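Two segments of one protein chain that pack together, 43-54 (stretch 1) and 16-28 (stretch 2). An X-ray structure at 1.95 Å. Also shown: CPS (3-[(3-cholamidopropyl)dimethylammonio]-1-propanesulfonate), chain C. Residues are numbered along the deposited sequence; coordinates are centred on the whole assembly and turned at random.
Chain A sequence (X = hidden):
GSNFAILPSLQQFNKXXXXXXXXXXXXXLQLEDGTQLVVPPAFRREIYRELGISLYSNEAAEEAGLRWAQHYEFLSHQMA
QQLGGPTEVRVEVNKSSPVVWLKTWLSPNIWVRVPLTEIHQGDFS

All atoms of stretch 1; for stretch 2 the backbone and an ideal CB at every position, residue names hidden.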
# COMPACT_ATOMS: atom_id res chain seq x y z
N PHE A 43 3.61 -16.30 -0.81
CA PHE A 43 3.17 -15.24 0.11
C PHE A 43 2.88 -13.97 -0.66
O PHE A 43 1.94 -13.22 -0.35
CB PHE A 43 4.25 -14.95 1.16
CG PHE A 43 4.39 -16.02 2.20
CD1 PHE A 43 3.56 -17.14 2.19
CD2 PHE A 43 5.34 -15.91 3.20
CE1 PHE A 43 3.68 -18.12 3.15
CE2 PHE A 43 5.47 -16.91 4.16
CZ PHE A 43 4.65 -18.00 4.14
N ARG A 44 3.73 -13.71 -1.64
CA ARG A 44 3.64 -12.48 -2.41
C ARG A 44 2.38 -12.47 -3.27
O ARG A 44 1.67 -11.46 -3.33
CB ARG A 44 4.89 -12.32 -3.27
CG ARG A 44 6.12 -11.97 -2.43
CD ARG A 44 6.98 -10.97 -3.22
NE ARG A 44 8.01 -11.68 -3.92
CZ ARG A 44 8.82 -11.19 -4.86
NH1 ARG A 44 8.73 -9.93 -5.30
NH2 ARG A 44 9.71 -12.01 -5.38
N ARG A 45 2.10 -13.60 -3.91
CA ARG A 45 0.85 -13.79 -4.63
C ARG A 45 -0.36 -13.60 -3.73
O ARG A 45 -1.34 -12.97 -4.12
CB ARG A 45 0.81 -15.18 -5.27
CG ARG A 45 1.59 -15.29 -6.56
CD ARG A 45 1.33 -16.61 -7.27
NE ARG A 45 1.83 -17.75 -6.50
CZ ARG A 45 3.04 -18.28 -6.64
NH1 ARG A 45 3.90 -17.77 -7.52
NH2 ARG A 45 3.40 -19.32 -5.90
N GLU A 46 -0.30 -14.14 -2.51
CA GLU A 46 -1.46 -14.05 -1.62
C GLU A 46 -1.64 -12.64 -1.04
O GLU A 46 -2.76 -12.17 -0.87
CB GLU A 46 -1.34 -15.08 -0.49
CG GLU A 46 -2.68 -15.45 0.13
CD GLU A 46 -3.70 -15.90 -0.89
OE1 GLU A 46 -4.60 -15.10 -1.25
OE2 GLU A 46 -3.62 -17.06 -1.35
N ILE A 47 -0.54 -11.97 -0.72
CA ILE A 47 -0.61 -10.57 -0.27
C ILE A 47 -1.28 -9.68 -1.31
O ILE A 47 -2.17 -8.88 -0.99
CB ILE A 47 0.79 -9.97 0.00
CG1 ILE A 47 1.36 -10.52 1.31
CG2 ILE A 47 0.70 -8.44 0.07
CD1 ILE A 47 2.88 -10.25 1.51
N TYR A 48 -0.85 -9.83 -2.56
CA TYR A 48 -1.42 -9.07 -3.66
C TYR A 48 -2.93 -9.29 -3.73
O TYR A 48 -3.70 -8.35 -3.77
CB TYR A 48 -0.77 -9.45 -4.99
CG TYR A 48 -1.11 -8.47 -6.12
CD1 TYR A 48 -0.32 -7.35 -6.34
CD2 TYR A 48 -2.22 -8.67 -6.93
CE1 TYR A 48 -0.63 -6.44 -7.34
CE2 TYR A 48 -2.53 -7.77 -7.95
CZ TYR A 48 -1.73 -6.66 -8.15
OH TYR A 48 -2.02 -5.75 -9.15
N ARG A 49 -3.36 -10.55 -3.71
CA ARG A 49 -4.79 -10.82 -3.77
C ARG A 49 -5.55 -10.34 -2.54
O ARG A 49 -6.58 -9.67 -2.67
CB ARG A 49 -5.03 -12.31 -3.98
CG ARG A 49 -4.62 -12.79 -5.35
CD ARG A 49 -5.10 -14.21 -5.60
NE ARG A 49 -4.18 -14.92 -6.49
CZ ARG A 49 -3.36 -15.88 -6.09
NH1 ARG A 49 -3.34 -16.27 -4.81
NH2 ARG A 49 -2.55 -16.47 -6.96
N GLU A 50 -5.05 -10.68 -1.36
CA GLU A 50 -5.74 -10.32 -0.12
C GLU A 50 -5.84 -8.80 0.06
O GLU A 50 -6.82 -8.30 0.61
CB GLU A 50 -5.02 -10.95 1.08
CG GLU A 50 -5.73 -10.75 2.41
CD GLU A 50 -7.11 -11.40 2.45
OE1 GLU A 50 -7.31 -12.43 1.77
OE2 GLU A 50 -7.99 -10.86 3.15
N LEU A 51 -4.84 -8.05 -0.42
CA LEU A 51 -4.94 -6.60 -0.29
C LEU A 51 -6.00 -6.02 -1.23
O LEU A 51 -6.47 -4.91 -1.02
CB LEU A 51 -3.61 -5.93 -0.56
CG LEU A 51 -2.58 -6.01 0.55
CD1 LEU A 51 -1.26 -5.45 0.02
CD2 LEU A 51 -3.04 -5.22 1.74
N GLY A 52 -6.34 -6.76 -2.28
CA GLY A 52 -7.27 -6.23 -3.27
C GLY A 52 -6.68 -5.06 -4.05
O GLY A 52 -7.37 -4.09 -4.40
N ILE A 53 -5.39 -5.13 -4.34
CA ILE A 53 -4.72 -4.09 -5.10
C ILE A 53 -5.26 -4.03 -6.52
O ILE A 53 -5.37 -5.06 -7.19
CB ILE A 53 -3.20 -4.33 -5.15
CG1 ILE A 53 -2.56 -3.95 -3.81
CG2 ILE A 53 -2.56 -3.57 -6.34
CD1 ILE A 53 -1.15 -4.50 -3.64
N SER A 54 -5.61 -2.83 -6.97
CA SER A 54 -5.82 -2.56 -8.38
C SER A 54 -4.72 -1.63 -8.85
O SER A 54 -4.30 -0.75 -8.08
CB SER A 54 -7.19 -1.91 -8.65
OG SER A 54 -8.24 -2.80 -8.31
N UNK A 16 0.04 -1.70 8.10
CA UNK A 16 -0.15 -3.03 7.55
C UNK A 16 0.20 -3.07 6.08
O UNK A 16 0.99 -3.90 5.62
CB UNK A 16 -1.59 -3.49 7.76
N UNK A 17 -0.38 -2.14 5.33
CA UNK A 17 -0.12 -2.02 3.91
C UNK A 17 1.37 -1.88 3.60
O UNK A 17 1.89 -2.52 2.68
CB UNK A 17 -0.88 -0.82 3.34
N UNK A 18 2.05 -1.04 4.36
CA UNK A 18 3.48 -0.78 4.12
C UNK A 18 4.31 -2.05 4.26
O UNK A 18 5.15 -2.36 3.40
CB UNK A 18 4.00 0.28 5.09
N UNK A 19 4.07 -2.78 5.34
CA UNK A 19 4.78 -4.02 5.59
C UNK A 19 4.55 -5.04 4.49
O UNK A 19 5.49 -5.66 4.00
CB UNK A 19 4.36 -4.60 6.94
N UNK A 20 3.29 -5.21 4.09
CA UNK A 20 2.95 -6.18 3.05
C UNK A 20 3.46 -5.74 1.68
O UNK A 20 3.96 -6.57 0.93
CB UNK A 20 1.44 -6.39 3.00
N UNK A 21 3.34 -4.46 1.34
CA UNK A 21 3.89 -4.00 0.07
C UNK A 21 5.41 -4.17 0.04
O UNK A 21 5.99 -4.46 -1.01
CB UNK A 21 3.52 -2.54 -0.17
N UNK A 22 6.04 -4.00 1.19
CA UNK A 22 7.49 -4.19 1.28
C UNK A 22 7.83 -5.63 0.86
O UNK A 22 8.80 -5.87 0.14
CB UNK A 22 7.99 -3.90 2.70
N UNK A 23 7.01 -6.58 1.29
CA UNK A 23 7.19 -7.98 0.92
C UNK A 23 6.84 -8.23 -0.54
O UNK A 23 7.49 -9.04 -1.20
CB UNK A 23 6.34 -8.88 1.82
N UNK A 24 5.82 -7.55 -1.06
CA UNK A 24 5.50 -7.64 -2.48
C UNK A 24 6.70 -7.32 -3.31
O UNK A 24 6.91 -7.88 -4.39
CB UNK A 24 4.35 -6.70 -2.85
N UNK A 25 7.49 -6.39 -2.79
CA UNK A 25 8.53 -5.74 -3.56
C UNK A 25 9.80 -6.55 -3.72
O UNK A 25 10.65 -6.19 -4.52
CB UNK A 25 8.87 -4.40 -2.91
N UNK A 26 9.94 -7.64 -2.97
CA UNK A 26 11.22 -8.32 -2.98
C UNK A 26 11.10 -9.81 -2.67
O UNK A 26 10.10 -10.26 -2.12
CB UNK A 26 12.16 -7.66 -1.97
N UNK A 27 12.13 -10.58 -3.03
CA UNK A 27 12.17 -11.98 -2.66
C UNK A 27 12.99 -12.19 -1.38
O UNK A 27 13.02 -13.30 -0.82
CB UNK A 27 12.75 -12.81 -3.81
N UNK A 28 13.59 -11.10 -0.89
CA UNK A 28 14.41 -11.11 0.32
C UNK A 28 14.28 -9.80 1.09
O UNK A 28 14.61 -8.73 0.57
CB UNK A 28 15.88 -11.36 -0.03
C1 CPS C . 3.99 -13.69 -8.81
C2 CPS C . 3.74 -12.30 -8.26
C3 CPS C . 1.40 -11.74 -9.22
C4 CPS C . 0.64 -11.13 -10.39
C5 CPS C . 1.04 -9.70 -10.72
C6 CPS C . 2.47 -9.40 -10.39
C7 CPS C . 2.49 -7.91 -10.49
C8 CPS C . 2.01 -7.87 -11.91
C9 CPS C . 1.27 -9.20 -12.15
C10 CPS C . 0.03 -8.82 -10.01
C11 CPS C . 2.82 -12.43 -7.07
C12 CPS C . 5.03 -14.54 -8.08
C13 CPS C . 6.36 -13.86 -7.85
C14 CPS C . 6.30 -12.44 -8.38
C15 CPS C . 5.09 -11.71 -7.82
C16 CPS C . 5.25 -10.23 -8.06
C17 CPS C . 4.61 -9.85 -9.37
C18 CPS C . 3.12 -10.02 -9.19
C19 CPS C . 2.89 -11.50 -9.26
C20 CPS C . 0.11 -8.99 -13.15
C21 CPS C . -0.87 -10.16 -13.27
C22 CPS C . 0.58 -8.54 -14.54
C23 CPS C . 0.75 -7.04 -14.77
C24 CPS C . 1.09 -6.71 -16.23
C25 CPS C . 1.13 -4.32 -15.68
C26 CPS C . 0.18 -3.22 -16.15
C27 CPS C . 0.49 -2.75 -17.57
C28 CPS C . 0.93 -0.66 -16.53
C29 CPS C . 2.73 -1.99 -17.31
C30 CPS C . 1.32 -1.00 -18.95
N1 CPS C . 1.26 -5.44 -16.60
N2 CPS C . 1.36 -1.57 -17.59
O1 CPS C . 1.22 -7.57 -17.09
O2 CPS C . 7.37 -14.65 -8.47
O3 CPS C . 5.06 -10.71 -10.41
O4 CPS C . 0.75 -11.98 -11.51

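Stretch 2 enters already helical, and the helix covers 16-24; the rest, to position 28, is mostly loop or turn, with extended backbone angles at 26 and 28. The helix axis approaches that of helix 43-51 to 9.3 Å, with 138° between their N-to-C directions, so the partners on stretch 1 run in reverse order: L51 near position 17, I47 near 20, R44 near 24.

Position 16 has its CA-to-CB bond sideways and no atom of stretch 1 within 5.5 Å of the ideal CB; the visible evidence hardly restricts it. It is V16. At position 17 the bond is also sideways, but the ideal CB lies 5.2 Å from L51 CD2, leaving room for an apolar chain of medium length. L17 (t, p) uses it, its CD1 reaching L51 CD1 at 4.0 Å. Positions 18 and 19 are out of reach, and stretch 1 sets no preference there; they are A18 and Y19.

Position 20 points toward stretch 1, with its ideal CB 3.7 Å from I47 CG2 and 4.1 Å from L51 CD1. Such an apolar setting would suit leucine or methionine, or a longer polar chain whose stem covers the aliphatic groups. The residue is E20 (m, t). Its OE1 lies 3.6 Å from I47 CG2 and 3.5 Å from L51 CG; these are packing contacts, and the carboxylate has no salt bridge to stretch 1.

Position 21 points sideways, so a small or medium apolar group could meet the margin of L51. V21 does so lightly, CG2 to L51 CD1 being 4.5 Å. Position 22 is out of reach, so stretch 1 sets no preference; it is R22.

At position 23 the ideal CB is 3.7 Å from I47 CD1, favouring an apolar side chain, with leucine, isoleucine or methionine all plausible. M23 keeps that contact through its CB, 3.7 Å from I47 CD1.

Position 24 is less obvious: CA-to-CB points away, yet I47 CG2 and R44 CD are each 5.0 Å from the ideal CB. A branched apolar chain long enough to turn back would fit. L24 (m, t) does this. CG meets I47 CG2 at 3.8 Å, CD2 meets Y48 CB at 4.0 Å, and CD1 meets I53 CD1 at 3.6 Å, while also lying at the edge of the Y48 ring. Its backbone serves separately: R44 NH1 donates to L24 O at 2.9 Å and 169°, a bond independent of the side chain.

Position 25 points away and is loosely specified; it is M25. Position 26 has phi/psi of -153/161, an extended conformation compatible with beta-branching, and its CB points away. T26 instead bonds within its own stretch, T26 OG1 donating to the backbone O of position 28 at 2.9 Å.

At position 27 the ideal CB is 3.5 Å from R44 NH2, so an acidic residue might be expected to pair with it. D27 is acidic, but its chi1 of 59° (p) leads the carboxylate away; CB makes the contact. Position 28 points away, with nothing of stretch 1 within 5.5 Å of its ideal CB, so stretch 1 sets no preference; it is K28.

Stretch 2 (16-28) VLAYEVRMLMTDK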
# COMPACT_ATOMS: atom_id res chain seq x y z
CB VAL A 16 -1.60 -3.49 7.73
CG1 VAL A 16 -1.89 -4.68 6.83
CG2 VAL A 16 -1.86 -3.82 9.20
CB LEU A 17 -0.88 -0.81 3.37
CG LEU A 17 -0.74 -0.48 1.90
CD1 LEU A 17 -1.27 -1.62 1.08
CD2 LEU A 17 -1.49 0.81 1.62
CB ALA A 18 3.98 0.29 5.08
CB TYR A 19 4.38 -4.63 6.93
CG TYR A 19 5.33 -5.74 7.29
CD1 TYR A 19 6.69 -5.49 7.41
CD2 TYR A 19 4.89 -7.05 7.48
CE1 TYR A 19 7.59 -6.50 7.72
CE2 TYR A 19 5.78 -8.07 7.80
CZ TYR A 19 7.13 -7.78 7.92
OH TYR A 19 8.04 -8.78 8.23
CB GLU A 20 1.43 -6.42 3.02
CG GLU A 20 0.88 -6.86 4.36
CD GLU A 20 -0.47 -7.56 4.27
OE1 GLU A 20 -0.98 -7.76 3.15
OE2 GLU A 20 -1.02 -7.92 5.34
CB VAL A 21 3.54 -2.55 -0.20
CG1 VAL A 21 4.36 -2.02 -1.37
CG2 VAL A 21 2.05 -2.44 -0.49
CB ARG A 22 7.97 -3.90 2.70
CG ARG A 22 9.47 -3.83 2.83
CD ARG A 22 9.88 -3.55 4.25
NE ARG A 22 11.26 -3.96 4.47
CZ ARG A 22 11.79 -4.21 5.66
NH1 ARG A 22 11.04 -4.09 6.75
NH2 ARG A 22 13.05 -4.59 5.76
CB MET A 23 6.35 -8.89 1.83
CG MET A 23 7.02 -9.29 3.15
SD MET A 23 5.90 -10.24 4.22
CE MET A 23 4.81 -8.93 4.77
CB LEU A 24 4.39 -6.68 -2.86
CG LEU A 24 2.98 -7.20 -2.76
CD1 LEU A 24 2.08 -6.11 -3.28
CD2 LEU A 24 2.88 -8.50 -3.58
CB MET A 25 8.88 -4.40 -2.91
CG MET A 25 7.92 -3.30 -3.28
SD MET A 25 8.40 -1.71 -2.58
CE MET A 25 9.24 -2.24 -1.11
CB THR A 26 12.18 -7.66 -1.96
OG1 THR A 26 13.50 -8.21 -2.08
CG2 THR A 26 11.67 -7.86 -0.54
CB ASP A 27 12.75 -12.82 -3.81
CG ASP A 27 14.16 -12.40 -4.21
OD1 ASP A 27 14.60 -11.32 -3.78
OD2 ASP A 27 14.83 -13.16 -4.95
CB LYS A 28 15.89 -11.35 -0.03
CG LYS A 28 16.18 -12.67 -0.73
CD LYS A 28 17.06 -13.58 0.14
CE LYS A 28 17.72 -14.69 -0.69
NZ LYS A 28 16.73 -15.58 -1.39
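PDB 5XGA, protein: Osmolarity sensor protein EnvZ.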